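Local atomic coordinates of putative oxidoreductase (Salmonella enterica subsp. enterica serovar Typhimurium, PDB entry 3NX4), a protein that binds NADP and probably works as an NADPH-dependent acryloyl-CoA reductase of the medium-chain dehydrogenase/reductase superfamily. Residues A[39-48]-A[303-311]; A[119-127]-A[315-323]. All coordinates share one frame; numbering follows the deposited sequence.

Contact 1: A[39-48]-A[303-311]. With NAP (NADP nicotinamide-adenine-dinucleotide phosphate), chain C.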
loop_
_atom_site.group_PDB
_atom_site.type_symbol
_atom_site.label_atom_id
_atom_site.label_comp_id
_atom_site.label_asym_id
_atom_site.label_seq_id
_atom_site.Cartn_x
_atom_site.Cartn_y
_atom_site.Cartn_z
ATOM N N LEU A 39 9.051 -23.111 15.212
ATOM C CA LEU A 39 7.687 -23.271 14.742
ATOM C C LEU A 39 7.089 -21.904 14.476
ATOM O O LEU A 39 6.964 -21.087 15.389
ATOM C CB LEU A 39 6.828 -23.988 15.778
ATOM C CG LEU A 39 7.224 -25.424 16.101
ATOM C CD1 LEU A 39 6.240 -26.030 17.117
ATOM C CD2 LEU A 39 7.274 -26.248 14.826
ATOM N N ASN A 40 6.718 -21.669 13.222
ATOM C CA ASN A 40 5.998 -20.466 12.836
ATOM C C ASN A 40 4.528 -20.791 12.651
ATOM O O ASN A 40 4.142 -21.955 12.610
ATOM C CB ASN A 40 6.557 -19.918 11.518
ATOM C CG ASN A 40 8.009 -19.518 11.630
ATOM O OD1 ASN A 40 8.316 -18.381 11.996
ATOM N ND2 ASN A 40 8.920 -20.455 11.322
ATOM N N TYR A 41 3.707 -19.757 12.525
ATOM C CA TYR A 41 2.292 -19.956 12.260
ATOM C C TYR A 41 2.115 -20.864 11.045
ATOM O O TYR A 41 1.285 -21.775 11.053
ATOM C CB TYR A 41 1.591 -18.607 12.041
ATOM C CG TYR A 41 0.086 -18.702 11.990
ATOM C CD1 TYR A 41 -0.591 -18.698 10.773
ATOM C CD2 TYR A 41 -0.662 -18.818 13.158
ATOM C CE1 TYR A 41 -1.968 -18.791 10.723
ATOM C CE2 TYR A 41 -2.044 -18.911 13.115
ATOM C CZ TYR A 41 -2.691 -18.902 11.897
ATOM O OH TYR A 41 -4.063 -18.999 11.852
ATOM N N LYS A 42 2.905 -20.630 10.001
ATOM C CA LYS A 42 2.770 -21.437 8.795
ATOM C C LYS A 42 3.121 -22.907 9.063
ATOM O O LYS A 42 2.462 -23.805 8.544
ATOM C CB LYS A 42 3.602 -20.869 7.636
ATOM C CG LYS A 42 3.114 -21.358 6.273
ATOM C CD LYS A 42 4.148 -21.189 5.171
ATOM C CE LYS A 42 4.463 -19.740 4.913
ATOM N NZ LYS A 42 5.315 -19.583 3.694
ATOM N N ASP A 43 4.150 -23.146 9.875
ATOM C CA ASP A 43 4.512 -24.508 10.267
ATOM C C ASP A 43 3.365 -25.160 11.050
ATOM O O ASP A 43 3.096 -26.351 10.897
ATOM C CB ASP A 43 5.771 -24.523 11.143
ATOM C CG ASP A 43 6.997 -23.997 10.437
ATOM O OD1 ASP A 43 7.262 -24.424 9.291
ATOM O OD2 ASP A 43 7.706 -23.158 11.041
ATOM N N ALA A 44 2.708 -24.381 11.908
ATOM C CA ALA A 44 1.604 -24.904 12.712
ATOM C C ALA A 44 0.417 -25.288 11.825
ATOM O O ALA A 44 -0.216 -26.320 12.038
ATOM C CB ALA A 44 1.186 -23.897 13.799
ATOM N N LEU A 45 0.123 -24.460 10.826
ATOM C CA LEU A 45 -0.893 -24.794 9.827
ATOM C C LEU A 45 -0.556 -26.098 9.101
ATOM O O LEU A 45 -1.408 -26.973 8.947
ATOM C CB LEU A 45 -1.029 -23.671 8.802
ATOM C CG LEU A 45 -1.731 -22.397 9.261
ATOM C CD1 LEU A 45 -1.615 -21.317 8.201
ATOM C CD2 LEU A 45 -3.188 -22.698 9.590
ATOM N N ALA A 46 0.687 -26.216 8.640
ATOM C CA ALA A 46 1.136 -27.431 7.970
ATOM C C ALA A 46 0.940 -28.652 8.865
ATOM O O ALA A 46 0.342 -29.652 8.460
ATOM C CB ALA A 46 2.603 -27.304 7.565
ATOM N N ILE A 47 1.446 -28.560 10.088
ATOM C CA ILE A 47 1.492 -29.711 10.984
ATOM C C ILE A 47 0.099 -30.149 11.447
ATOM O O ILE A 47 -0.130 -31.332 11.689
ATOM C CB ILE A 47 2.414 -29.437 12.194
ATOM C CG1 ILE A 47 3.859 -29.241 11.718
ATOM C CG2 ILE A 47 2.336 -30.564 13.204
ATOM C CD1 ILE A 47 4.800 -28.723 12.789
ATOM N N THR A 48 -0.827 -29.201 11.558
ATOM C CA THR A 48 -2.197 -29.519 11.950
ATOM C C THR A 48 -3.086 -29.813 10.748
ATOM O O THR A 48 -4.243 -30.185 10.904
ATOM C CB THR A 48 -2.839 -28.394 12.786
ATOM O OG1 THR A 48 -2.826 -27.172 12.040
ATOM C CG2 THR A 48 -2.086 -28.196 14.096
ATOM N N ALA A 303 6.803 -30.940 18.870
ATOM C CA ALA A 303 6.338 -30.063 17.792
ATOM C C ALA A 303 4.833 -30.138 17.518
ATOM O O ALA A 303 4.181 -29.107 17.382
ATOM C CB ALA A 303 7.137 -30.293 16.502
ATOM N N PRO A 304 4.274 -31.355 17.425
ATOM C CA PRO A 304 2.840 -31.456 17.133
ATOM C C PRO A 304 1.965 -30.820 18.212
ATOM O O PRO A 304 0.985 -30.148 17.885
ATOM C CB PRO A 304 2.612 -32.967 17.065
ATOM C CG PRO A 304 3.940 -33.506 16.629
ATOM C CD PRO A 304 4.934 -32.671 17.375
ATOM N N LYS A 305 2.322 -31.026 19.476
ATOM C CA LYS A 305 1.588 -30.434 20.591
ATOM C C LYS A 305 1.664 -28.918 20.532
ATOM O O LYS A 305 0.670 -28.224 20.764
ATOM C CB LYS A 305 2.147 -30.930 21.926
ATOM C CG LYS A 305 1.568 -30.225 23.140
ATOM C CD LYS A 305 2.031 -30.872 24.440
ATOM C CE LYS A 305 3.547 -30.848 24.566
ATOM N NZ LYS A 305 4.009 -31.436 25.857
ATOM N N PHE A 306 2.843 -28.396 20.213
ATOM C CA PHE A 306 3.005 -26.949 20.164
ATOM C C PHE A 306 2.330 -26.323 18.949
ATOM O O PHE A 306 1.840 -25.196 19.027
ATOM C CB PHE A 306 4.477 -26.543 20.309
ATOM C CG PHE A 306 4.908 -26.399 21.738
ATOM C CD1 PHE A 306 5.073 -25.141 22.308
ATOM C CD2 PHE A 306 5.097 -27.522 22.533
ATOM C CE1 PHE A 306 5.442 -25.010 23.652
ATOM C CE2 PHE A 306 5.463 -27.404 23.879
ATOM C CZ PHE A 306 5.636 -26.147 24.439
ATOM N N ALA A 307 2.281 -27.057 17.839
ATOM C CA ALA A 307 1.549 -26.588 16.661
ATOM C C ALA A 307 0.069 -26.391 16.998
ATOM O O ALA A 307 -0.551 -25.422 16.561
ATOM C CB ALA A 307 1.712 -27.554 15.499
ATOM N N ASP A 308 -0.491 -27.306 17.788
ATOM C CA ASP A 308 -1.874 -27.164 18.232
ATOM C C ASP A 308 -2.044 -25.904 19.064
ATOM O O ASP A 308 -2.955 -25.113 18.826
ATOM C CB ASP A 308 -2.323 -28.383 19.029
ATOM C CG ASP A 308 -2.658 -29.559 18.141
ATOM O OD1 ASP A 308 -2.980 -29.331 16.956
ATOM O OD2 ASP A 308 -2.607 -30.710 18.628
ATOM N N ALA A 309 -1.165 -25.720 20.042
ATOM C CA ALA A 309 -1.222 -24.535 20.893
ATOM C C ALA A 309 -1.160 -23.251 20.059
ATOM O O ALA A 309 -1.913 -22.310 20.289
ATOM C CB ALA A 309 -0.106 -24.571 21.919
ATOM N N ILE A 310 -0.264 -23.211 19.079
ATOM C CA ILE A 310 -0.149 -22.034 18.226
ATOM C C ILE A 310 -1.460 -21.731 17.521
ATOM O O ILE A 310 -1.928 -20.592 17.518
ATOM C CB ILE A 310 0.967 -22.222 17.171
ATOM C CG1 ILE A 310 2.334 -22.256 17.853
ATOM C CG2 ILE A 310 0.911 -21.128 16.112
ATOM C CD1 ILE A 310 3.436 -22.763 16.959
ATOM N N ILE A 311 -2.053 -22.751 16.910
ATOM C CA ILE A 311 -3.291 -22.556 16.166
ATOM C C ILE A 311 -4.430 -22.137 17.101
ATOM O O ILE A 311 -5.334 -21.402 16.710
ATOM C CB ILE A 311 -3.682 -23.823 15.373
ATOM C CG1 ILE A 311 -2.613 -24.144 14.325
ATOM C CG2 ILE A 311 -5.027 -23.632 14.686
ATOM C CD1 ILE A 311 -2.374 -23.018 13.338
HETATM P PA NAP C . 1.539 -16.143 15.925
HETATM O O1A NAP C . 2.733 -16.289 16.773
HETATM O O2A NAP C . 0.489 -17.168 16.038
HETATM O O5B NAP C . 0.919 -14.680 16.098
HETATM C C5B NAP C . -0.377 -14.433 15.630
HETATM C C4B NAP C . -1.017 -13.533 16.678
HETATM O O4B NAP C . -2.239 -13.063 16.181
HETATM C C3B NAP C . -1.329 -14.279 17.977
HETATM O O3B NAP C . -0.260 -14.153 18.896
HETATM C C2B NAP C . -2.563 -13.560 18.489
HETATM O O2B NAP C . -2.118 -12.463 19.251
HETATM C C1B NAP C . -3.202 -13.011 17.225
HETATM N N9A NAP C . -4.355 -13.817 16.798
HETATM C C8A NAP C . -4.431 -15.185 16.704
HETATM N N7A NAP C . -5.665 -15.504 16.241
HETATM C C5A NAP C . -6.359 -14.368 16.027
HETATM C C6A NAP C . -7.648 -14.120 15.571
HETATM N N6A NAP C . -8.461 -15.116 15.241
HETATM N N1A NAP C . -8.079 -12.822 15.456
HETATM C C2A NAP C . -7.247 -11.777 15.797
HETATM N N3A NAP C . -5.971 -12.025 16.259
HETATM C C4A NAP C . -5.542 -13.300 16.373
HETATM O O3 NAP C . 1.988 -16.123 14.372
HETATM P PN NAP C . 3.334 -15.567 13.705
HETATM O O1N NAP C . 4.279 -16.678 13.449
HETATM O O2N NAP C . 3.773 -14.416 14.527
HETATM O O5D NAP C . 2.713 -15.054 12.310
HETATM C C5D NAP C . 1.766 -14.013 12.337
HETATM C C4D NAP C . 1.048 -13.943 10.999
HETATM O O4D NAP C . 1.985 -13.570 10.017
HETATM C C3D NAP C . 0.501 -15.297 10.579
HETATM O O3D NAP C . -0.723 -15.108 9.904
HETATM C C2D NAP C . 1.536 -15.829 9.615
HETATM O O2D NAP C . 0.957 -16.672 8.649
HETATM C C1D NAP C . 2.018 -14.537 8.988
HETATM N N1N NAP C . 3.378 -14.603 8.440
HETATM C C2N NAP C . 3.539 -14.383 7.102
HETATM C C3N NAP C . 4.800 -14.406 6.514
HETATM C C7N NAP C . 4.961 -13.663 5.216
HETATM O O7N NAP C . 5.874 -14.119 4.252
HETATM N N7N NAP C . 4.220 -12.580 5.014
HETATM C C4N NAP C . 5.913 -14.658 7.316
HETATM C C5N NAP C . 5.738 -14.878 8.689
HETATM C C6N NAP C . 4.459 -14.837 9.242
HETATM P P2B NAP C . -2.947 -11.969 20.554
HETATM O O1X NAP C . -2.044 -11.041 21.320
HETATM O O2X NAP C . -4.188 -11.229 20.114
HETATM O O3X NAP C . -3.302 -13.184 21.369
#

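Contact 2: A[119-127]-A[315-323]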
loop_
_atom_site.group_PDB
_atom_site.type_symbol
_atom_site.label_atom_id
_atom_site.label_comp_id
_atom_site.label_asym_id
_atom_site.label_seq_id
_atom_site.Cartn_x
_atom_site.Cartn_y
_atom_site.Cartn_z
ATOM N N ARG A 119 21.583 -20.719 17.641
ATOM C CA ARG A 119 20.367 -20.810 18.449
ATOM C C ARG A 119 19.520 -19.538 18.330
ATOM O O ARG A 119 18.298 -19.594 18.154
ATOM C CB ARG A 119 20.707 -21.109 19.925
ATOM C CG ARG A 119 19.475 -21.311 20.823
ATOM C CD ARG A 119 19.879 -21.607 22.273
ATOM N NE ARG A 119 18.726 -21.970 23.094
ATOM C CZ ARG A 119 17.999 -21.107 23.808
ATOM N NH1 ARG A 119 18.309 -19.818 23.822
ATOM N NH2 ARG A 119 16.969 -21.538 24.529
ATOM N N ASN A 120 20.172 -18.387 18.412
ATOM C CA ASN A 120 19.452 -17.121 18.294
ATOM C C ASN A 120 18.875 -16.866 16.908
ATOM O O ASN A 120 17.844 -16.201 16.777
ATOM C CB ASN A 120 20.315 -15.954 18.758
ATOM C CG ASN A 120 20.444 -15.907 20.275
ATOM O OD1 ASN A 120 19.672 -16.550 20.983
ATOM N ND2 ASN A 120 21.414 -15.153 20.776
ATOM N N ALA A 121 19.535 -17.405 15.885
ATOM C CA ALA A 121 19.074 -17.266 14.511
ATOM C C ALA A 121 17.686 -17.873 14.364
ATOM O O ALA A 121 16.866 -17.398 13.578
ATOM C CB ALA A 121 20.062 -17.942 13.538
HETATM N N MSE A 122 17.428 -18.929 15.128
HETATM C CA MSE A 122 16.155 -19.641 15.046
HETATM C C MSE A 122 15.106 -19.097 16.026
HETATM O O MSE A 122 13.907 -19.196 15.771
HETATM C CB MSE A 122 16.359 -21.145 15.234
HETATM C CG MSE A 122 17.038 -21.807 14.021
HETATM SE SE MSE A 122 15.906 -21.613 12.454
HETATM C CE MSE A 122 16.865 -20.173 11.528
ATOM N N ILE A 123 15.550 -18.518 17.132
ATOM C CA ILE A 123 14.620 -17.745 17.956
ATOM C C ILE A 123 14.017 -16.644 17.077
ATOM O O ILE A 123 12.822 -16.355 17.153
ATOM C CB ILE A 123 15.293 -17.160 19.210
ATOM C CG1 ILE A 123 15.715 -18.305 20.153
ATOM C CG2 ILE A 123 14.330 -16.171 19.936
ATOM C CD1 ILE A 123 16.439 -17.852 21.397
ATOM N N ILE A 124 14.845 -16.057 16.217
ATOM C CA ILE A 124 14.348 -15.102 15.228
ATOM C C ILE A 124 13.470 -15.817 14.203
ATOM O O ILE A 124 12.263 -15.557 14.121
ATOM C CB ILE A 124 15.502 -14.367 14.530
ATOM C CG1 ILE A 124 16.266 -13.514 15.547
ATOM C CG2 ILE A 124 14.980 -13.491 13.369
ATOM C CD1 ILE A 124 17.618 -13.035 15.027
ATOM N N GLY A 125 14.068 -16.722 13.429
ATOM C CA GLY A 125 13.325 -17.519 12.467
ATOM C C GLY A 125 12.597 -16.678 11.421
ATOM O O GLY A 125 12.885 -15.501 11.247
ATOM N N THR A 126 11.641 -17.289 10.735
ATOM C CA THR A 126 10.834 -16.564 9.764
ATOM C C THR A 126 10.056 -15.409 10.410
ATOM O O THR A 126 9.931 -14.349 9.823
ATOM C CB THR A 126 9.865 -17.507 9.023
ATOM O OG1 THR A 126 10.599 -18.276 8.069
ATOM C CG2 THR A 126 8.808 -16.719 8.273
ATOM N N ALA A 127 9.541 -15.618 11.617
ATOM C CA ALA A 127 8.734 -14.598 12.288
ATOM C C ALA A 127 9.527 -13.314 12.475
ATOM O O ALA A 127 9.068 -12.229 12.119
ATOM C CB ALA A 127 8.227 -15.114 13.661
ATOM N N VAL A 315 -0.091 -19.757 22.938
ATOM C CA VAL A 315 1.317 -19.510 23.215
ATOM C C VAL A 315 1.639 -18.038 23.034
ATOM O O VAL A 315 0.896 -17.315 22.378
ATOM C CB VAL A 315 2.239 -20.347 22.298
ATOM C CG1 VAL A 315 2.073 -21.830 22.597
ATOM C CG2 VAL A 315 1.945 -20.054 20.848
ATOM N N GLN A 316 2.736 -17.586 23.629
ATOM C CA GLN A 316 3.230 -16.246 23.336
ATOM C C GLN A 316 4.716 -16.291 22.978
ATOM O O GLN A 316 5.437 -17.186 23.405
ATOM C CB GLN A 316 2.953 -15.291 24.500
ATOM C CG GLN A 316 3.548 -15.701 25.831
ATOM C CD GLN A 316 3.132 -14.756 26.940
ATOM O OE1 GLN A 316 2.002 -14.281 26.966
ATOM N NE2 GLN A 316 4.055 -14.456 27.846
ATOM N N GLY A 317 5.173 -15.342 22.170
ATOM C CA GLY A 317 6.574 -15.316 21.796
ATOM C C GLY A 317 6.926 -16.302 20.697
ATOM O O GLY A 317 6.117 -16.586 19.817
ATOM N N ARG A 318 8.144 -16.831 20.754
ATOM C CA ARG A 318 8.674 -17.671 19.686
ATOM C C ARG A 318 8.935 -19.103 20.162
ATOM O O ARG A 318 9.435 -19.317 21.265
ATOM C CB ARG A 318 9.966 -17.050 19.163
ATOM C CG ARG A 318 9.745 -15.732 18.400
ATOM C CD ARG A 318 9.311 -15.996 16.967
ATOM N NE ARG A 318 10.311 -16.819 16.276
ATOM C CZ ARG A 318 10.032 -17.926 15.599
ATOM N NH1 ARG A 318 8.777 -18.333 15.479
ATOM N NH2 ARG A 318 11.007 -18.618 15.026
ATOM N N THR A 319 8.586 -20.079 19.332
ATOM C CA THR A 319 8.819 -21.477 19.679
ATOM C C THR A 319 10.082 -21.975 18.992
ATOM O O THR A 319 10.141 -22.057 17.764
ATOM C CB THR A 319 7.632 -22.375 19.280
ATOM O OG1 THR A 319 6.454 -21.944 19.967
ATOM C CG2 THR A 319 7.912 -23.833 19.646
ATOM N N LEU A 320 11.084 -22.297 19.804
ATOM C CA LEU A 320 12.391 -22.733 19.337
ATOM C C LEU A 320 12.502 -24.251 19.464
ATOM O O LEU A 320 12.173 -24.823 20.508
ATOM C CB LEU A 320 13.489 -22.061 20.168
ATOM C CG LEU A 320 14.919 -22.588 19.978
ATOM C CD1 LEU A 320 15.483 -22.158 18.609
ATOM C CD2 LEU A 320 15.824 -22.125 21.113
ATOM N N VAL A 321 12.960 -24.905 18.405
ATOM C CA VAL A 321 13.048 -26.357 18.407
ATOM C C VAL A 321 14.501 -26.823 18.419
ATOM O O VAL A 321 15.250 -26.560 17.499
ATOM C CB VAL A 321 12.281 -26.972 17.222
ATOM C CG1 VAL A 321 12.350 -28.488 17.282
ATOM C CG2 VAL A 321 10.822 -26.494 17.240
ATOM N N LYS A 322 14.895 -27.496 19.495
ATOM C CA LYS A 322 16.241 -28.029 19.583
ATOM C C LYS A 322 16.258 -29.357 18.836
ATOM O O LYS A 322 15.520 -30.280 19.187
ATOM C CB LYS A 322 16.653 -28.234 21.048
ATOM C CG LYS A 322 18.089 -28.742 21.216
ATOM C CD LYS A 322 18.455 -28.851 22.690
ATOM C CE LYS A 322 19.893 -29.305 22.885
ATOM N NZ LYS A 322 20.869 -28.386 22.234
ATOM N N ILE A 323 17.082 -29.439 17.800
ATOM C CA ILE A 323 17.134 -30.618 16.953
ATOM C C ILE A 323 18.357 -31.448 17.320
ATOM O O ILE A 323 18.275 -32.670 17.421
ATOM C CB ILE A 323 17.197 -30.244 15.469
ATOM C CG1 ILE A 323 15.912 -29.522 15.036
ATOM C CG2 ILE A 323 17.431 -31.487 14.617
ATOM C CD1 ILE A 323 14.692 -30.423 14.996
#

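Contact 1: A[39-48]-A[303-311]
Ala44 and Ala307 face each other where helices 41-48 and 303-311 cross. Their small side chains allow the CA atoms of Ala44 and Ala307 to come within 4.3 Å. The short axes pass 8.5 Å apart at a crossing angle of -113°. Ile311 is a knob in a hole formed by Tyr41, Ala44, Leu45 and Thr48. Its CD1 tip lies 3.7 Å from Ala44 CB and also meets the CD2 branch of Leu45. Ile310 brings two branches. CG2 is anti to the backbone N (chi1 -68° for CG1) and reaches Ala44 CB at 3.6 Å, while CD1 turns to Leu39 CB. Leu39 lies across Phe306 at about a right angle, with its CD1 branch 3.7 Å from Phe306 CB. Ile47 CG2 rests on Ala307 CB.

Thr48 closes one end of the interface. Its OG1 bonds back to Ala44 O at 2.7 Å, from the opposite carbonyl face to Thr48 N, and this leaves CG2 beside Asp308. At the start of helix 41-48, Asp43 OD2 accepts from both N and ND2 of Asn40, the residue just before the helix. Asn40 ND2 also bonds to Asp64. These bonds fix the turn into helix 41-48. Tyr41 N then donates to O1N of the NADP diphosphate at 3.3 Å. The Tyr41 ring runs between the cofactor and the two isoleucines; Tyr41 CD1 is 3.3 Å from NAP O2D, which approaches the ring obliquely. The helix pair thus places Tyr41 and Ile310 in the wall of the NADP pocket, on the side contributed by the GroES-like catalytic domain of a medium-chain dehydrogenase/reductase.

Contact 2: A[119-127]-A[315-323]
Arg318 makes the polar part of this contact with main-chain carbonyls of helix 119-127. Its NE donates to Ile123 O at 2.7 Å, with an N-H...O angle of 152°. Its NH2 donates to Met122 O at 3.0 Å, nearly in line with the C=O bond but less straight at hydrogen (136°). Bends at chi2 and chi3 fold the chain so that both donors meet the helix. Beyond the segments, NH2 also bonds to Ser38 OG.

The helix is kinked here. Thr126 N and Ala127 N lack bonds to the preceding turn, and Gly125 has a positive phi. Gly125 CA lies 3.6 Å from Arg318 NH2, so the arginine lies close against the glycine backbone.

Apolar contacts flank the arginine. Ala127 CB lies over one face of the Arg318 guanidinium and 3.6 Å from Arg318 CD. Further along strand 318-322, Leu320 divides its two methyls. CD1 meets CB of the selenomethionine Met122 at 3.6 Å, and CD2 meets Ile123 CG1. The same CD2 sits over a face of the Arg119 guanidinium, 3.5 Å from Arg119 NE and displaced toward the rim. Arg119 reaches it with an extended chain, and its NH2 forms a salt bridge with Glu297.

The contact joins the catalytic-domain sheet to the long helix 118-140. The bonded carbonyls, Met122 O and Ile123 O, lie just before the kink, and Thr126, just past it, is part of the NADP pocket. The buried charge of Arg318 is probably met by carbonyl dipoles, with Ser38 OG and a weak bond to Leu39 O adding to them.

Both contacts are largely buried, but contact 1 reaches the surface at Thr48 and Asp308, while contact 2 has no exposed touching residue and lies nearer the centre of the chain. Their segments alternate along the chain, and helix 303-311 is followed directly by strand 318-322. They also touch directly. Leu39 N probably bonds to Thr319 O as part of the pairing of strands 30-39 and 318-322, and Asn40 OD1 lies close to Ala127 N. Contact 1 is helix on helix and apolar across its interface. Contact 2 is helix on strand and adds arginine-to-carbonyl bonds to its leucine packing. Each supplies residues to the NADP pocket: Tyr41 and Ile310 from contact 1, Thr126 from contact 2.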